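Local coordinates for protein HTH-type transcriptional activator AmpR (Pseudomonas aeruginosa PAO1, PDB 5MMH) that switches on the beta-lactamase gene ampC by binding its promoter, here represented by the domain that recognises muropeptide signals from cell-wall turnover, at residues V19-V24 with A158-Q163; W118-A121 with P125-A128; D12-G17 with L197-W202; A92-S97 with L102-L107. All coordinates share one frame; numbering follows the deposited sequence.

Interaction 1: V19-V24 with A158-Q163; sequences VGTFTV and AMFARQ
T21 and F22, in the first turn of helix 20-37, pack against M159 and F160 in a buried, mainly apolar contact deep in the effector domain, between the end of strand 13-19 and the short bend that leads into helix 161-165. M159 and T21 carry most of it. The T21 methyl stands anti to the backbone N, which aims CG2 at the other segment, 3.6 Å from CB of M159, and it also reaches CZ at the far end of the F160 ring, 3.9 Å away. M159 is folded back at its second torsion (chi2 -72°), a bend that lays its sulfur alongside the helix backbone, with SD 3.8 Å from CA of F22. The same sulfur sits 5.3 Å from the centre of the F22 ring, at a slant to it, as a Met-aromatic contact. A water bridges the segments, donating to O of T21 (3.1 Å) and to O of M159 (2.9 Å). V19 stands at the N-cap position, and its O accepts from both N and OG1 of T23. Outside the pair, T21 also touches S139 and L140 of helix 139-147, while V24 O bonds to Q148 of the second subunit. The helix that follows the first strand, packed here against the 3-10 segment after strand 153-156, is consistent with the type 2 periplasmic-binding-protein fold of LysR effector domains.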
loop_
_atom_site.group_PDB
_atom_site.type_symbol
_atom_site.label_atom_id
_atom_site.label_comp_id
_atom_site.label_asym_id
_atom_site.label_seq_id
_atom_site.Cartn_x
_atom_site.Cartn_y
_atom_site.Cartn_z
ATOM N N VAL A 19 3.945 9.345 -2.185
ATOM C CA VAL A 19 3.133 8.368 -1.466
ATOM C C VAL A 19 2.474 7.428 -2.461
ATOM O O VAL A 19 2.092 7.827 -3.564
ATOM C CB VAL A 19 2.085 9.047 -0.572
ATOM C CG1 VAL A 19 2.748 9.712 0.567
ATOM C CG2 VAL A 19 1.334 10.090 -1.330
ATOM N N GLY A 20 2.362 6.152 -2.079
ATOM C CA GLY A 20 1.916 5.144 -3.026
ATOM C C GLY A 20 0.543 5.427 -3.593
ATOM O O GLY A 20 0.320 5.307 -4.802
ATOM N N THR A 21 -0.382 5.848 -2.738
ATOM C CA THR A 21 -1.740 6.163 -3.179
ATOM C C THR A 21 -1.744 7.238 -4.259
ATOM O O THR A 21 -2.485 7.137 -5.246
ATOM C CB THR A 21 -2.579 6.606 -1.977
ATOM O OG1 THR A 21 -2.634 5.525 -1.032
ATOM C CG2 THR A 21 -4.017 7.019 -2.396
ATOM N N PHE A 22 -0.915 8.271 -4.089
ATOM C CA PHE A 22 -0.796 9.322 -5.101
ATOM C C PHE A 22 -0.128 8.807 -6.374
ATOM O O PHE A 22 -0.464 9.238 -7.483
ATOM C CB PHE A 22 -0.002 10.487 -4.509
ATOM C CG PHE A 22 0.146 11.680 -5.409
ATOM C CD1 PHE A 22 1.199 11.766 -6.308
ATOM C CD2 PHE A 22 -0.708 12.764 -5.281
ATOM C CE1 PHE A 22 1.366 12.909 -7.104
ATOM C CE2 PHE A 22 -0.550 13.886 -6.078
ATOM C CZ PHE A 22 0.481 13.952 -6.985
ATOM N N THR A 23 0.842 7.906 -6.244
ATOM C CA THR A 23 1.564 7.446 -7.430
ATOM C C THR A 23 0.660 6.644 -8.359
ATOM O O THR A 23 0.622 6.892 -9.570
ATOM C CB THR A 23 2.779 6.620 -7.019
ATOM O OG1 THR A 23 3.622 7.418 -6.194
ATOM C CG2 THR A 23 3.575 6.171 -8.241
ATOM N N VAL A 24 -0.078 5.674 -7.816
ATOM C CA VAL A 24 -0.854 4.799 -8.691
ATOM C C VAL A 24 -2.213 5.404 -9.003
ATOM O O VAL A 24 -2.727 5.206 -10.100
ATOM C CB VAL A 24 -1.003 3.367 -8.127
ATOM C CG1 VAL A 24 0.351 2.742 -7.921
ATOM C CG2 VAL A 24 -1.759 3.357 -6.838
ATOM N N ALA A 158 -10.640 11.274 -4.876
ATOM C CA ALA A 158 -9.918 11.657 -6.079
ATOM C C ALA A 158 -8.712 10.772 -6.345
ATOM O O ALA A 158 -8.109 10.877 -7.413
ATOM C CB ALA A 158 -9.491 13.120 -5.977
ATOM N N MET A 159 -8.350 9.900 -5.416
ATOM C CA MET A 159 -7.283 8.945 -5.657
ATOM C C MET A 159 -7.799 7.574 -6.082
ATOM O O MET A 159 -6.998 6.712 -6.452
ATOM C CB MET A 159 -6.413 8.833 -4.402
ATOM C CG MET A 159 -5.730 10.164 -4.035
ATOM S SD MET A 159 -4.390 10.583 -5.176
ATOM C CE MET A 159 -4.979 12.088 -5.953
ATOM N N PHE A 160 -9.110 7.359 -6.071
ATOM C CA PHE A 160 -9.690 6.069 -6.435
ATOM C C PHE A 160 -10.770 6.265 -7.483
ATOM O O PHE A 160 -11.832 5.641 -7.450
ATOM C CB PHE A 160 -10.205 5.350 -5.194
ATOM C CG PHE A 160 -9.122 5.052 -4.217
ATOM C CD1 PHE A 160 -8.317 3.931 -4.376
ATOM C CD2 PHE A 160 -8.861 5.918 -3.175
ATOM C CE1 PHE A 160 -7.289 3.684 -3.496
ATOM C CE2 PHE A 160 -7.833 5.666 -2.284
ATOM C CZ PHE A 160 -7.047 4.569 -2.447
ATOM N N ALA A 161 -10.479 7.153 -8.434
ATOM C CA ALA A 161 -11.440 7.541 -9.457
ATOM C C ALA A 161 -11.736 6.389 -10.399
ATOM O O ALA A 161 -12.894 6.136 -10.745
ATOM C CB ALA A 161 -10.891 8.731 -10.236
ATOM N N ARG A 162 -10.688 5.707 -10.855
ATOM C CA ARG A 162 -10.844 4.526 -11.690
ATOM C C ARG A 162 -11.815 3.536 -11.065
ATOM O O ARG A 162 -12.816 3.141 -11.679
ATOM C CB ARG A 162 -9.481 3.870 -11.896
ATOM C CG ARG A 162 -8.802 4.204 -13.205
ATOM C CD ARG A 162 -8.361 2.936 -13.847
ATOM N NE ARG A 162 -7.234 3.105 -14.766
ATOM C CZ ARG A 162 -6.614 2.107 -15.393
ATOM N NH1 ARG A 162 -7.012 0.860 -15.194
ATOM N NH2 ARG A 162 -5.603 2.370 -16.200
ATOM N N GLN A 163 -11.517 3.116 -9.834
ATOM C CA GLN A 163 -12.379 2.184 -9.121
ATOM C C GLN A 163 -13.821 2.681 -9.082
ATOM O O GLN A 163 -14.757 1.938 -9.397
ATOM C CB GLN A 163 -11.830 1.968 -7.711
ATOM C CG GLN A 163 -10.521 1.166 -7.701
ATOM C CD GLN A 163 -9.252 2.026 -7.774
ATOM O OE1 GLN A 163 -9.289 3.224 -8.102
ATOM N NE2 GLN A 163 -8.114 1.401 -7.474
HETATM O O HOH W 1 -4.763 5.085 -5.642
#

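Interaction 2: W118-A121 with P125-A128; sequences WFQA and PAHA
F119, in the last turn of helix 114-121, meets the backbone oxygens of P125 and H127 where the chain doubles back. It has the most surface buried here, and A126 and H127 supply much of the other side. CB of F119 lies 3.5 Å from O of P125. Farther out, the ring turns its edge to O of H127, which sits close to the ring plane, 2.9 Å from CD2. That spacing is short for a carbon and an oxygen, and since the peptide that follows is cis and leads into poorly ordered A128, the exact value is doubtful. A126 is the centre of an inverse gamma turn, closed by a weak bond from H127 N to P125 O, and the tight bend is consistent with both carbonyls lying on the phenylalanine side. The methyl of A126 packs on Q120, with CB 3.9 Å from NE2; the glutamine chain runs extended beyond CG along the surface. H127 swings CG anti to its own N (chi1 -172°), and of its side chain CB is the part nearest F119, 4.3 Å from CD2. The F119 ring also meets W115 and L101. No hydrogen bond joins the two segments. The edge-on placement near the ring plane, if the position of H127 O holds, would suit a weak electrostatic attraction beside van der Waals packing.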
loop_
_atom_site.group_PDB
_atom_site.type_symbol
_atom_site.label_atom_id
_atom_site.label_comp_id
_atom_site.label_asym_id
_atom_site.label_seq_id
_atom_site.Cartn_x
_atom_site.Cartn_y
_atom_site.Cartn_z
ATOM N N TRP A 118 -15.016 13.703 10.167
ATOM C CA TRP A 118 -15.993 13.449 9.118
ATOM C C TRP A 118 -17.402 13.348 9.681
ATOM O O TRP A 118 -18.351 13.853 9.069
ATOM C CB TRP A 118 -15.649 12.175 8.363
ATOM C CG TRP A 118 -16.588 11.906 7.212
ATOM C CD1 TRP A 118 -16.418 12.296 5.916
ATOM C CD2 TRP A 118 -17.821 11.173 7.251
ATOM N NE1 TRP A 118 -17.462 11.857 5.146
ATOM C CE2 TRP A 118 -18.338 11.162 5.939
ATOM C CE3 TRP A 118 -18.535 10.516 8.263
ATOM C CZ2 TRP A 118 -19.543 10.536 5.614
ATOM C CZ3 TRP A 118 -19.738 9.889 7.937
ATOM C CH2 TRP A 118 -20.223 9.900 6.627
ATOM N N PHE A 119 -17.565 12.670 10.822
ATOM C CA PHE A 119 -18.884 12.583 11.441
ATOM C C PHE A 119 -19.438 13.977 11.721
ATOM O O PHE A 119 -20.602 14.266 11.425
ATOM C CB PHE A 119 -18.817 11.747 12.725
ATOM C CG PHE A 119 -18.848 10.250 12.487
ATOM C CD1 PHE A 119 -19.704 9.696 11.543
ATOM C CD2 PHE A 119 -18.009 9.402 13.194
ATOM C CE1 PHE A 119 -19.727 8.320 11.313
ATOM C CE2 PHE A 119 -18.025 8.025 12.977
ATOM C CZ PHE A 119 -18.883 7.480 12.034
ATOM N N GLN A 120 -18.604 14.861 12.274
ATOM C CA GLN A 120 -18.982 16.260 12.426
ATOM C C GLN A 120 -19.525 16.822 11.124
ATOM O O GLN A 120 -20.671 17.270 11.052
ATOM C CB GLN A 120 -17.780 17.071 12.870
ATOM C CG GLN A 120 -17.510 17.053 14.331
ATOM C CD GLN A 120 -16.608 18.198 14.690
ATOM O OE1 GLN A 120 -16.238 19.002 13.822
ATOM N NE2 GLN A 120 -16.248 18.295 15.962
ATOM N N ALA A 121 -18.710 16.784 10.071
ATOM C CA ALA A 121 -19.143 17.301 8.779
ATOM C C ALA A 121 -20.475 16.705 8.336
ATOM O O ALA A 121 -21.226 17.346 7.593
ATOM C CB ALA A 121 -18.066 17.039 7.729
ATOM N N PRO A 125 -22.320 13.509 16.268
ATOM C CA PRO A 125 -21.295 13.726 17.302
ATOM C C PRO A 125 -19.940 13.180 16.866
ATOM O O PRO A 125 -19.833 12.319 15.989
ATOM C CB PRO A 125 -21.834 12.962 18.522
ATOM C CG PRO A 125 -23.300 12.756 18.262
ATOM C CD PRO A 125 -23.475 12.732 16.767
ATOM N N ALA A 126 -18.890 13.675 17.515
ATOM C CA ALA A 126 -17.523 13.457 17.035
ATOM C C ALA A 126 -16.934 12.146 17.567
ATOM O O ALA A 126 -15.890 12.118 18.216
ATOM C CB ALA A 126 -16.644 14.646 17.408
ATOM N N HIS A 127 -17.612 11.042 17.255
ATOM C CA HIS A 127 -17.103 9.702 17.581
ATOM C C HIS A 127 -15.919 9.381 16.653
ATOM O O HIS A 127 -16.118 9.489 15.449
ATOM C CB HIS A 127 -18.215 8.660 17.429
ATOM C CG HIS A 127 -17.843 7.298 17.924
ATOM N ND1 HIS A 127 -17.823 6.978 19.264
ATOM C CD2 HIS A 127 -17.485 6.172 17.261
ATOM C CE1 HIS A 127 -17.461 5.714 19.406
ATOM N NE2 HIS A 127 -17.253 5.202 18.206
ATOM N N ALA A 128 -14.700 8.989 17.069
ATOM C CA ALA A 128 -14.117 8.441 18.322
ATOM C C ALA A 128 -13.983 6.911 18.208
ATOM O O ALA A 128 -14.301 6.194 19.161
ATOM C CB ALA A 128 -14.900 8.819 19.594
#

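Interaction 3: D12-G17 with L197-W202; sequences DVLTVG and LAFRGW
L14 and V16, two residues apart on strand 13-19, both point toward F199 of the C-terminal helix 194-215, and the phenylalanine is shared between them. Its CG is anti to the backbone N (chi1 174°), a torsion that sends the ring out from the helix toward the strand. V16 comes to meet it from the opposite direction. The branch that touches is CG2, the one lying beside the backbone N and anti to the carbonyl carbon; it stands over one face of the ring, 4.1 Å from the ring centre and 20° off the normal, a CH-pi contact. It is displaced toward the rim, with CE2 the closest ring atom at 3.9 Å. L14 takes the base of the same side chain. Extended at its first torsion and turned at the second (chi2 63°), it brings one methyl, CD2, to 3.5 Å from CB of F199 and 3.8 Å from CG, the two side chains crossing at about a right angle. One residue thus covers the root of the phenylalanine and the other its outer end, without any polar bond between the segments. Around this buried group, L14 and V16 also lean on L43 of strand 42-48, the neighbouring strand of the sheet, and F199 touches Y61 of strand 61-66. F34 of helix 20-37 packs edge-to-face with F199 and meets the ring of W202, whose NE1 is bonded to D33, so helix 194-215 is held against both the sheet and helix 20-37.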
loop_
_atom_site.group_PDB
_atom_site.type_symbol
_atom_site.label_atom_id
_atom_site.label_comp_id
_atom_site.label_asym_id
_atom_site.label_seq_id
_atom_site.Cartn_x
_atom_site.Cartn_y
_atom_site.Cartn_z
ATOM N N ASP A 12 20.176 14.231 -17.373
ATOM C CA ASP A 12 20.330 14.639 -15.975
ATOM C C ASP A 12 19.481 13.716 -15.112
ATOM O O ASP A 12 18.442 13.225 -15.560
ATOM C CB ASP A 12 19.907 16.094 -15.760
ATOM C CG ASP A 12 20.905 17.086 -16.324
ATOM O OD1 ASP A 12 22.102 16.735 -16.433
ATOM O OD2 ASP A 12 20.483 18.216 -16.662
ATOM N N VAL A 13 19.906 13.471 -13.891
ATOM C CA VAL A 13 19.200 12.525 -13.040
ATOM C C VAL A 13 18.238 13.284 -12.140
ATOM O O VAL A 13 18.565 14.356 -11.613
ATOM C CB VAL A 13 20.188 11.656 -12.231
ATOM C CG1 VAL A 13 20.704 12.378 -10.985
ATOM C CG2 VAL A 13 19.538 10.349 -11.868
ATOM N N LEU A 14 17.033 12.733 -11.985
ATOM C CA LEU A 14 16.023 13.294 -11.097
ATOM C C LEU A 14 15.372 12.173 -10.303
ATOM O O LEU A 14 14.837 11.231 -10.889
ATOM C CB LEU A 14 14.976 14.049 -11.905
ATOM C CG LEU A 14 13.744 14.500 -11.134
ATOM C CD1 LEU A 14 14.111 15.482 -10.051
ATOM C CD2 LEU A 14 12.720 15.095 -12.087
ATOM N N THR A 15 15.390 12.275 -8.978
ATOM C CA THR A 15 14.819 11.247 -8.122
ATOM C C THR A 15 13.649 11.824 -7.330
ATOM O O THR A 15 13.822 12.750 -6.530
ATOM C CB THR A 15 15.889 10.655 -7.199
ATOM O OG1 THR A 15 16.398 11.682 -6.346
ATOM C CG2 THR A 15 17.045 10.132 -8.023
ATOM N N VAL A 16 12.454 11.283 -7.565
ATOM C CA VAL A 16 11.244 11.732 -6.884
ATOM C C VAL A 16 10.631 10.546 -6.148
ATOM O O VAL A 16 10.533 9.451 -6.708
ATOM C CB VAL A 16 10.229 12.347 -7.860
ATOM C CG1 VAL A 16 8.962 12.740 -7.113
ATOM C CG2 VAL A 16 10.827 13.585 -8.568
ATOM N N GLY A 17 10.245 10.774 -4.897
ATOM C CA GLY A 17 9.451 9.833 -4.114
ATOM C C GLY A 17 8.070 10.412 -3.852
ATOM O O GLY A 17 7.926 11.608 -3.579
ATOM N N LEU A 197 13.614 21.820 -11.505
ATOM C CA LEU A 197 12.767 22.946 -11.903
ATOM C C LEU A 197 11.836 22.543 -13.033
ATOM O O LEU A 197 10.644 22.868 -13.006
ATOM C CB LEU A 197 13.622 24.161 -12.298
ATOM C CG LEU A 197 14.293 24.794 -11.066
ATOM C CD1 LEU A 197 15.323 25.865 -11.410
ATOM C CD2 LEU A 197 13.232 25.347 -10.133
ATOM N N ALA A 198 12.351 21.791 -14.010
ATOM C CA ALA A 198 11.498 21.327 -15.093
ATOM C C ALA A 198 10.368 20.458 -14.556
ATOM O O ALA A 198 9.200 20.649 -14.916
ATOM C CB ALA A 198 12.330 20.562 -16.123
ATOM N N PHE A 199 10.692 19.503 -13.669
ATOM C CA PHE A 199 9.652 18.621 -13.141
ATOM C C PHE A 199 8.603 19.410 -12.375
ATOM O O PHE A 199 7.405 19.168 -12.526
ATOM C CB PHE A 199 10.266 17.545 -12.241
ATOM C CG PHE A 199 9.252 16.676 -11.547
ATOM C CD1 PHE A 199 8.614 15.654 -12.227
ATOM C CD2 PHE A 199 8.960 16.865 -10.211
ATOM C CE1 PHE A 199 7.684 14.852 -11.583
ATOM C CE2 PHE A 199 8.029 16.070 -9.573
ATOM C CZ PHE A 199 7.387 15.074 -10.263
ATOM N N ARG A 200 9.041 20.352 -11.540
ATOM C CA ARG A 200 8.119 21.184 -10.766
ATOM C C ARG A 200 7.145 21.948 -11.671
ATOM O O ARG A 200 5.938 22.009 -11.395
ATOM C CB ARG A 200 8.947 22.126 -9.892
ATOM C CG ARG A 200 8.230 23.225 -9.154
ATOM C CD ARG A 200 9.266 24.293 -8.773
ATOM N NE ARG A 200 8.640 25.571 -8.469
ATOM C CZ ARG A 200 8.870 26.290 -7.371
ATOM N NH1 ARG A 200 8.231 27.448 -7.188
ATOM N NH2 ARG A 200 9.741 25.860 -6.462
ATOM N N GLY A 201 7.641 22.508 -12.771
ATOM C CA GLY A 201 6.757 23.249 -13.656
ATOM C C GLY A 201 5.672 22.370 -14.247
ATOM O O GLY A 201 4.485 22.706 -14.204
ATOM N N TRP A 202 6.064 21.209 -14.771
ATOM C CA TRP A 202 5.089 20.270 -15.311
ATOM C C TRP A 202 4.118 19.786 -14.237
ATOM O O TRP A 202 2.913 19.648 -14.493
ATOM C CB TRP A 202 5.813 19.086 -15.952
ATOM C CG TRP A 202 4.891 17.994 -16.343
ATOM C CD1 TRP A 202 4.243 17.862 -17.535
ATOM C CD2 TRP A 202 4.505 16.874 -15.548
ATOM N NE1 TRP A 202 3.467 16.748 -17.522
ATOM C CE2 TRP A 202 3.607 16.117 -16.315
ATOM C CE3 TRP A 202 4.817 16.448 -14.251
ATOM C CZ2 TRP A 202 3.032 14.936 -15.845
ATOM C CZ3 TRP A 202 4.250 15.284 -13.784
ATOM C CH2 TRP A 202 3.372 14.533 -14.581
#

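Interaction 4: A92-S97 with L102-L107; sequences AAQLHS and LQHTLL
H104 reaches across to Q94 and L95 in the part of the LysR effector-binding domain where the chain, having left helix 89-93, passes through a short 3-10 turn and heads into strand 106-109. The contact is small and its centre lies about 22 Å from that of the chain, yet the histidine can be traced atom by atom. From CA its CB points toward the other segment, and the first torsion puts CG anti to the carbonyl carbon (chi1 -68°), carrying the imidazole between the two residues. The ND1 and CE1 side of the ring is what CD2 of L95 faces, 4.3 Å from ND1 and 4.4 Å from CE1; the methyl approaches at a slant, and the outer end of the leucine, not its CB, makes the approach. Beyond, at the tip of the ring, NE2 faces OE1 of Q94. Their 3.9 Å separation is too long for a hydrogen bond, and the amide is turned 51° from the imidazole. Q94 is extended beyond CG and approaches the histidine obliquely, its OE1 at the ring edge, near the ring plane. N of L95 bonds to O of A92 at 3.2 Å. Farther along, D100 accepts from N of H96, tying the connecting loop to itself. The Q94 amide has its polar partner elsewhere: NE2 of Q94 donates to O of E90, in helix 89-93.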
loop_
_atom_site.group_PDB
_atom_site.type_symbol
_atom_site.label_atom_id
_atom_site.label_comp_id
_atom_site.label_asym_id
_atom_site.label_seq_id
_atom_site.Cartn_x
_atom_site.Cartn_y
_atom_site.Cartn_z
ATOM N N ALA A 92 -22.455 -1.033 0.788
ATOM C CA ALA A 92 -23.109 0.233 0.441
ATOM C C ALA A 92 -24.630 0.118 0.491
ATOM O O ALA A 92 -25.314 1.035 0.963
ATOM C CB ALA A 92 -22.663 0.706 -0.943
ATOM N N ALA A 93 -25.174 -1.008 0.014
ATOM C CA ALA A 93 -26.620 -1.214 0.038
ATOM C C ALA A 93 -27.176 -1.141 1.458
ATOM O O ALA A 93 -28.269 -0.605 1.680
ATOM C CB ALA A 93 -26.963 -2.559 -0.601
ATOM N N GLN A 94 -26.425 -1.658 2.435
ATOM C CA GLN A 94 -26.876 -1.738 3.820
ATOM C C GLN A 94 -26.856 -0.398 4.548
ATOM O O GLN A 94 -27.341 -0.327 5.683
ATOM C CB GLN A 94 -26.011 -2.751 4.577
ATOM C CG GLN A 94 -26.100 -4.171 4.017
ATOM C CD GLN A 94 -24.933 -5.052 4.436
ATOM O OE1 GLN A 94 -24.697 -5.272 5.624
ATOM N NE2 GLN A 94 -24.203 -5.571 3.453
ATOM N N LEU A 95 -26.315 0.658 3.945
ATOM C CA LEU A 95 -26.237 1.963 4.588
ATOM C C LEU A 95 -27.341 2.872 4.060
ATOM O O LEU A 95 -27.496 3.028 2.844
ATOM C CB LEU A 95 -24.871 2.611 4.352
ATOM C CG LEU A 95 -23.648 2.014 5.035
ATOM C CD1 LEU A 95 -22.426 2.355 4.226
ATOM C CD2 LEU A 95 -23.508 2.541 6.461
ATOM N N HIS A 96 -28.100 3.470 4.973
ATOM C CA HIS A 96 -29.127 4.442 4.621
ATOM C C HIS A 96 -28.834 5.828 5.163
ATOM O O HIS A 96 -29.087 6.822 4.483
ATOM C CB HIS A 96 -30.502 3.969 5.126
ATOM C CG HIS A 96 -30.751 2.505 4.923
ATOM N ND1 HIS A 96 -31.258 1.690 5.914
ATOM C CD2 HIS A 96 -30.553 1.706 3.846
ATOM C CE1 HIS A 96 -31.365 0.456 5.456
ATOM N NE2 HIS A 96 -30.942 0.437 4.204
ATOM N N SER A 97 -28.305 5.919 6.370
ATOM C CA SER A 97 -27.852 7.164 6.960
ATOM C C SER A 97 -26.445 6.951 7.495
ATOM O O SER A 97 -26.055 5.818 7.804
ATOM C CB SER A 97 -28.782 7.612 8.096
ATOM O OG SER A 97 -28.684 6.731 9.206
ATOM N N LEU A 102 -21.792 2.877 12.436
ATOM C CA LEU A 102 -21.223 2.243 13.623
ATOM C C LEU A 102 -21.556 0.756 13.724
ATOM O O LEU A 102 -21.061 0.088 14.640
ATOM C CB LEU A 102 -21.664 2.983 14.890
ATOM C CG LEU A 102 -21.038 4.371 15.112
ATOM C CD1 LEU A 102 -21.539 4.982 16.406
ATOM C CD2 LEU A 102 -19.508 4.339 15.103
ATOM N N GLN A 103 -22.357 0.223 12.800
ATOM C CA GLN A 103 -22.597 -1.210 12.673
ATOM C C GLN A 103 -21.526 -1.923 11.860
ATOM O O GLN A 103 -21.643 -3.135 11.636
ATOM C CB GLN A 103 -23.949 -1.473 12.005
ATOM C CG GLN A 103 -25.154 -0.980 12.767
ATOM C CD GLN A 103 -26.416 -1.136 11.954
ATOM O OE1 GLN A 103 -26.574 -2.119 11.224
ATOM N NE2 GLN A 103 -27.316 -0.159 12.055
ATOM N N HIS A 104 -20.519 -1.204 11.389
ATOM C CA HIS A 104 -19.488 -1.762 10.539
ATOM C C HIS A 104 -18.127 -1.459 11.142
ATOM O O HIS A 104 -17.957 -0.510 11.910
ATOM C CB HIS A 104 -19.557 -1.192 9.110
ATOM C CG HIS A 104 -20.765 -1.622 8.336
ATOM N ND1 HIS A 104 -21.993 -1.005 8.462
ATOM C CD2 HIS A 104 -20.934 -2.615 7.429
ATOM C CE1 HIS A 104 -22.865 -1.602 7.670
ATOM N NE2 HIS A 104 -22.248 -2.580 7.031
ATOM N N THR A 105 -17.157 -2.289 10.789
ATOM C CA THR A 105 -15.776 -1.954 11.061
ATOM C C THR A 105 -15.407 -0.685 10.328
ATOM O O THR A 105 -15.597 -0.581 9.113
ATOM C CB THR A 105 -14.860 -3.076 10.618
ATOM O OG1 THR A 105 -15.369 -4.302 11.130
ATOM C CG2 THR A 105 -13.442 -2.819 11.107
ATOM N N LEU A 106 -14.877 0.272 11.071
ATOM C CA LEU A 106 -14.438 1.543 10.517
ATOM C C LEU A 106 -12.951 1.413 10.229
ATOM O O LEU A 106 -12.141 1.371 11.155
ATOM C CB LEU A 106 -14.721 2.685 11.491
ATOM C CG LEU A 106 -16.189 2.847 11.906
ATOM C CD1 LEU A 106 -16.401 4.125 12.695
ATOM C CD2 LEU A 106 -17.110 2.788 10.681
ATOM N N LEU A 107 -12.589 1.337 8.951
ATOM C CA LEU A 107 -11.182 1.288 8.575
ATOM C C LEU A 107 -10.588 2.687 8.669
ATOM O O LEU A 107 -11.194 3.658 8.214
ATOM C CB LEU A 107 -11.040 0.745 7.157
ATOM C CG LEU A 107 -11.836 -0.521 6.827
ATOM C CD1 LEU A 107 -11.829 -0.752 5.336
ATOM C CD2 LEU A 107 -11.270 -1.779 7.592
#

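The four contacts are spread along an elongated domain. Interaction 3 opens first and closes last, enclosing interaction 1, which in turn encloses interactions 4 and 2, in that order. Strand 13-19 runs straight into helix 20-37, so interactions 3 and 1 adjoin in sequence, though their centres are about 20 Å apart. Interactions 2 and 4 are neighbours at the far end, centres about 15 Å apart; there H127 touches L102 and F119 touches L106. Interaction 3 lies some 40 Å from both, across the chain's centre. The intervening chain builds further main-sheet strands as well as the distant part, before helix 194-215 packs on the first strand, consistent with the two-subdomain plan of this family.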